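Local structure of PsaK (Dunaliella salina, 6SL5) at residues S5-M10 and E74-Q78. The protein binds chlorophyll a and beta-carotene as a small membrane subunit of photosystem I, where it probably contributes to light harvesting. Residues are numbered along the deposited sequence; the frame is centred on the assembly and turned at random.
Sequences SVRAIM and EWLAQ. With CLA (chlorophyll a), chain B.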
ATOM      1  N   SER K   5     -15.684 -74.865  22.917  1.00  0.00           N
ATOM      2  CA  SER K   5     -14.362 -74.195  23.020  1.00  0.00           C
ATOM      3  C   SER K   5     -14.585 -72.715  23.348  1.00  0.00           C
ATOM      4  O   SER K   5     -14.327 -72.319  24.499  1.00  0.00           O
ATOM      5  CB  SER K   5     -13.552 -74.369  21.762  1.00  0.00           C
ATOM      6  OG  SER K   5     -12.236 -73.864  21.939  1.00  0.00           O
ATOM      7  N   VAL K   6     -15.044 -71.944  22.357  1.00  0.00           N
ATOM      8  CA  VAL K   6     -15.357 -70.493  22.532  1.00  0.00           C
ATOM      9  C   VAL K   6     -16.527 -70.347  23.515  1.00  0.00           C
ATOM     10  O   VAL K   6     -16.569 -69.347  24.230  1.00  0.00           O
ATOM     11  CB  VAL K   6     -15.633 -69.782  21.193  1.00  0.00           C
ATOM     12  CG1 VAL K   6     -14.375 -69.680  20.341  1.00  0.00           C
ATOM     13  CG2 VAL K   6     -16.757 -70.449  20.416  1.00  0.00           C
ATOM     14  N   ARG K   7     -17.486 -71.272  23.472  1.00  0.00           N
ATOM     15  CA  ARG K   7     -18.673 -71.236  24.371  1.00  0.00           C
ATOM     16  C   ARG K   7     -18.245 -71.362  25.840  1.00  0.00           C
ATOM     17  O   ARG K   7     -18.854 -70.674  26.682  1.00  0.00           O
ATOM     18  CB  ARG K   7     -19.642 -72.364  24.006  1.00  0.00           C
ATOM     19  CG  ARG K   7     -20.582 -72.030  22.856  1.00  0.00           C
ATOM     20  CD  ARG K   7     -19.864 -71.833  21.535  1.00  0.00           C
ATOM     21  NE  ARG K   7     -20.797 -71.584  20.445  1.00  0.00           N
ATOM     22  CZ  ARG K   7     -20.468 -71.576  19.160  1.00  0.00           C
ATOM     23  NH1 ARG K   7     -19.219 -71.809  18.793  1.00  0.00           N
ATOM     24  NH2 ARG K   7     -21.389 -71.339  18.243  1.00  0.00           N
ATOM     25  N   ALA K   8     -17.211 -72.158  26.124  1.00  0.00           N
ATOM     26  CA  ALA K   8     -16.812 -72.454  27.523  1.00  0.00           C
ATOM     27  C   ALA K   8     -16.445 -71.203  28.338  1.00  0.00           C
ATOM     28  O   ALA K   8     -16.973 -71.096  29.461  1.00  0.00           O
ATOM     29  CB  ALA K   8     -15.678 -73.451  27.522  1.00  0.00           C
ATOM     30  N   ILE K   9     -15.627 -70.274  27.828  1.00  0.00           N
ATOM     31  CA  ILE K   9     -15.338 -69.091  28.700  1.00  0.00           C
ATOM     32  C   ILE K   9     -16.134 -67.856  28.252  1.00  0.00           C
ATOM     33  O   ILE K   9     -16.039 -66.825  28.944  1.00  0.00           O
ATOM     34  CB  ILE K   9     -13.837 -68.819  28.947  1.00  0.00           C
ATOM     35  CG1 ILE K   9     -13.358 -67.493  28.347  1.00  0.00           C
ATOM     36  CG2 ILE K   9     -12.968 -70.009  28.561  1.00  0.00           C
ATOM     37  CD1 ILE K   9     -11.858 -67.320  28.355  1.00  0.00           C
ATOM     38  N   MET K  10     -16.875 -67.944  27.141  1.00  0.00           N
ATOM     39  CA  MET K  10     -17.749 -66.800  26.766  1.00  0.00           C
ATOM     40  C   MET K  10     -18.798 -66.785  27.874  1.00  0.00           C
ATOM     41  O   MET K  10     -19.134 -65.702  28.390  1.00  0.00           O
ATOM     42  CB  MET K  10     -18.453 -67.043  25.429  1.00  0.00           C
ATOM     43  CG  MET K  10     -19.298 -65.875  24.968  1.00  0.00           C
ATOM     44  SD  MET K  10     -18.313 -64.412  24.574  1.00  0.00           S
ATOM     45  CE  MET K  10     -17.614 -64.909  23.003  1.00  0.00           C
ATOM     46  N   GLU K  74     -10.728 -61.251  24.745  1.00 32.34           N
ATOM     47  CA  GLU K  74      -9.913 -62.391  25.242  1.00 32.34           C
ATOM     48  C   GLU K  74      -9.887 -63.514  24.201  1.00 32.34           C
ATOM     49  O   GLU K  74      -8.794 -64.035  23.929  1.00 32.34           O
ATOM     50  CB  GLU K  74     -10.540 -62.962  26.516  1.00 30.00           C
ATOM     51  CG  GLU K  74      -9.801 -62.590  27.786  1.00 30.00           C
ATOM     52  CD  GLU K  74     -10.489 -63.024  29.067  1.00 30.00           C
ATOM     53  OE1 GLU K  74     -11.277 -63.988  29.016  1.00 30.00           O
ATOM     54  OE2 GLU K  74     -10.237 -62.391  30.113  1.00 30.00           O
ATOM     55  N   TRP K  75     -11.044 -63.838  23.617  1.00 35.81           N
ATOM     56  CA  TRP K  75     -11.131 -64.965  22.650  1.00 35.81           C
ATOM     57  C   TRP K  75     -10.306 -64.721  21.382  1.00 35.81           C
ATOM     58  O   TRP K  75      -9.523 -65.617  21.022  1.00 35.81           O
ATOM     59  CB  TRP K  75     -12.597 -65.231  22.297  1.00 30.00           C
ATOM     60  CG  TRP K  75     -13.283 -66.115  23.288  1.00 30.00           C
ATOM     61  CD1 TRP K  75     -14.472 -65.896  23.919  1.00 30.00           C
ATOM     62  CD2 TRP K  75     -12.791 -67.370  23.783  1.00 30.00           C
ATOM     63  NE1 TRP K  75     -14.757 -66.934  24.764  1.00 30.00           N
ATOM     64  CE2 TRP K  75     -13.743 -67.855  24.701  1.00 30.00           C
ATOM     65  CE3 TRP K  75     -11.647 -68.132  23.536  1.00 30.00           C
ATOM     66  CZ2 TRP K  75     -13.580 -69.073  25.360  1.00 30.00           C
ATOM     67  CZ3 TRP K  75     -11.482 -69.326  24.200  1.00 30.00           C
ATOM     68  CH2 TRP K  75     -12.436 -69.788  25.102  1.00 30.00           C
ATOM     69  N   LEU K  76     -10.428 -63.551  20.756  1.00 35.24           N
ATOM     70  CA  LEU K  76      -9.631 -63.273  19.530  1.00 35.24           C
ATOM     71  C   LEU K  76      -8.142 -63.262  19.890  1.00 35.24           C
ATOM     72  O   LEU K  76      -7.353 -63.915  19.180  1.00 35.24           O
ATOM     73  CB  LEU K  76     -10.056 -61.912  18.978  1.00 35.24           C
ATOM     74  CG  LEU K  76     -11.552 -61.628  19.066  1.00 35.24           C
ATOM     75  CD1 LEU K  76     -11.822 -60.135  19.161  1.00 35.24           C
ATOM     76  CD2 LEU K  76     -12.298 -62.256  17.903  1.00 35.24           C
ATOM     77  N   ALA K  77      -7.792 -62.558  20.971  1.00 37.95           N
ATOM     78  CA  ALA K  77      -6.388 -62.424  21.424  1.00 37.95           C
ATOM     79  C   ALA K  77      -5.807 -63.784  21.829  1.00 37.95           C
ATOM     80  O   ALA K  77      -4.679 -64.089  21.396  1.00 37.95           O
ATOM     81  CB  ALA K  77      -6.321 -61.441  22.568  1.00 30.00           C
ATOM     82  N   GLN K  78      -6.552 -64.578  22.604  1.00 39.91           N
ATOM     83  CA  GLN K  78      -6.015 -65.886  23.077  1.00 39.91           C
ATOM     84  C   GLN K  78      -5.593 -66.755  21.887  1.00 39.91           C
ATOM     85  O   GLN K  78      -4.527 -67.394  21.976  1.00 39.91           O
ATOM     86  CB  GLN K  78      -7.040 -66.609  23.952  1.00 30.00           C
ATOM     87  CG  GLN K  78      -6.445 -67.782  24.718  1.00 30.00           C
ATOM     88  CD  GLN K  78      -7.402 -68.352  25.735  1.00 30.00           C
ATOM     89  OE1 GLN K  78      -8.617 -68.238  25.607  1.00 30.00           O
ATOM     90  NE2 GLN K  78      -6.851 -68.981  26.762  1.00 30.00           N
TER
HETATM   91 MG   CLA B1401     -23.451 -63.233  21.373  1.00  0.00          MG
HETATM   92  CHA CLA B1401     -22.796 -66.182  23.011  1.00  0.00           C
HETATM   93  CHB CLA B1401     -26.296 -62.779  23.265  1.00  0.00           C
HETATM   94  CHC CLA B1401     -23.905 -60.329  19.889  1.00  0.00           C
HETATM   95  CHD CLA B1401     -20.550 -63.701  19.468  1.00  0.00           C
HETATM   96  NA  CLA B1401     -24.454 -64.346  22.984  1.00  0.00           N
HETATM   97  C1A CLA B1401     -24.053 -65.501  23.500  1.00  0.00           C
HETATM   98  C2A CLA B1401     -25.016 -66.001  24.536  1.00  0.00           C
HETATM   99  C3A CLA B1401     -26.102 -64.935  24.565  1.00  0.00           C
HETATM  100  C4A CLA B1401     -25.608 -63.953  23.557  1.00  0.00           C
HETATM  101  CMA CLA B1401     -27.566 -65.342  24.585  1.00  0.00           C
HETATM  102  CAA CLA B1401     -24.412 -65.875  25.913  1.00  0.00           C
HETATM  103  CBA CLA B1401     -24.785 -67.092  26.733  1.00  0.00           C
HETATM  104  CGA CLA B1401     -23.623 -68.013  26.522  1.00  0.00           C
HETATM  105  O1A CLA B1401     -22.511 -67.543  26.680  1.00  0.00           O
HETATM  106  O2A CLA B1401     -23.828 -69.261  26.150  1.00  0.00           O
HETATM  107  NB  CLA B1401     -24.855 -61.788  21.558  1.00  0.00           N
HETATM  108  C1B CLA B1401     -25.960 -61.780  22.353  1.00  0.00           C
HETATM  109  C2B CLA B1401     -26.727 -60.603  22.136  1.00  0.00           C
HETATM  110  C3B CLA B1401     -26.040 -59.944  21.189  1.00  0.00           C
HETATM  111  C4B CLA B1401     -24.859 -60.687  20.820  1.00  0.00           C
HETATM  112  CMB CLA B1401     -28.011 -60.198  22.797  1.00  0.00           C
HETATM  113  CAB CLA B1401     -26.418 -58.662  20.628  1.00  0.00           C
HETATM  114  CBB CLA B1401     -26.325 -57.381  21.410  1.00  0.00           C
HETATM  115  NC  CLA B1401     -22.361 -62.164  19.944  1.00  0.00           N
HETATM  116  C1C CLA B1401     -22.782 -61.024  19.431  1.00  0.00           C
HETATM  117  C2C CLA B1401     -21.960 -60.537  18.334  1.00  0.00           C
HETATM  118  C3C CLA B1401     -21.001 -61.476  18.222  1.00  0.00           C
HETATM  119  C4C CLA B1401     -21.247 -62.512  19.227  1.00  0.00           C
HETATM  120  CMC CLA B1401     -22.150 -59.281  17.538  1.00  0.00           C
HETATM  121  CAC CLA B1401     -19.953 -61.342  17.177  1.00  0.00           C
HETATM  122  CBC CLA B1401     -18.599 -61.206  17.797  1.00  0.00           C
HETATM  123  ND  CLA B1401     -21.972 -64.531  21.214  1.00  0.00           N
HETATM  124  C1D CLA B1401     -20.880 -64.683  20.427  1.00  0.00           C
HETATM  125  C2D CLA B1401     -20.187 -65.938  20.712  1.00  0.00           C
HETATM  126  C3D CLA B1401     -20.942 -66.496  21.717  1.00  0.00           C
HETATM  127  C4D CLA B1401     -21.995 -65.650  22.016  1.00  0.00           C
HETATM  128  CMD CLA B1401     -18.987 -66.683  20.211  1.00  0.00           C
HETATM  129  CAD CLA B1401     -20.992 -67.654  22.566  1.00  0.00           C
HETATM  130  OBD CLA B1401     -20.023 -68.317  22.882  1.00  0.00           O
HETATM  131  CBD CLA B1401     -22.234 -67.535  23.381  1.00  0.00           C
HETATM  132  CGD CLA B1401     -23.152 -68.614  22.899  1.00  0.00           C
HETATM  133  O1D CLA B1401     -23.141 -69.713  23.408  1.00  0.00           O
HETATM  134  O2D CLA B1401     -23.993 -68.403  21.894  1.00  0.00           O
HETATM  135  CED CLA B1401     -25.305 -68.919  22.088  1.00  0.00           C
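The backbone carrying V6 to M10 and that carrying E74 to Q78 are helical and run closer to antiparallel than parallel, their axes at 133° and 11.2 Å apart at closest approach, V6 and W75 being the nearest pair with 7.0 Å between their CA atoms. The W75 indole bridges that gap. Its first torsion puts CG anti to the carbonyl carbon and beside the backbone N (chi1 -84°), and from there the ring reaches between V6 and I9. V6 CA lies over one face, 3.9 Å from the centre of the six-membered ring, while I9 CD1 lies over the opposite face, 4.2 Å from the same centre; both are CH-pi contacts. The flat indole suits this slot because each broad surface meets aliphatic C-H groups. I9 CG1 sits over the rim on CD1's face, 3.4 Å from W75 CZ2; branching lets CG1, CG2 and CD1 spread apolar carbon over the benzo ring, and CD1 also meets the carboxylate of E74. The indole nitrogen gains no hydrogen bond across the contact: V6 O is near W75 NE1 but badly angled, and M10 N, at the ring edge, is itself a donor, already bonded to V6 O. M10, flexible and unbranched, bends at chi2 and chi3 to bring CE 3.4 Å from W75 CD1, with SD at the edge of the five-membered ring in a Met-aromatic contact. Replacing W75 with an alanine would probably open a gap between the helices and leave I9 and M10 without the surface they pack on. M10 also meets the chlorophyll, its CB 3.3 Å from OBD. The contact thus joins helices 6-22 and 57-81 of this PsaG/PsaK-family subunit through a tryptophan packed between them, beside the chlorophyll a pocket that V6, R7 and M10 form with V11 and H68.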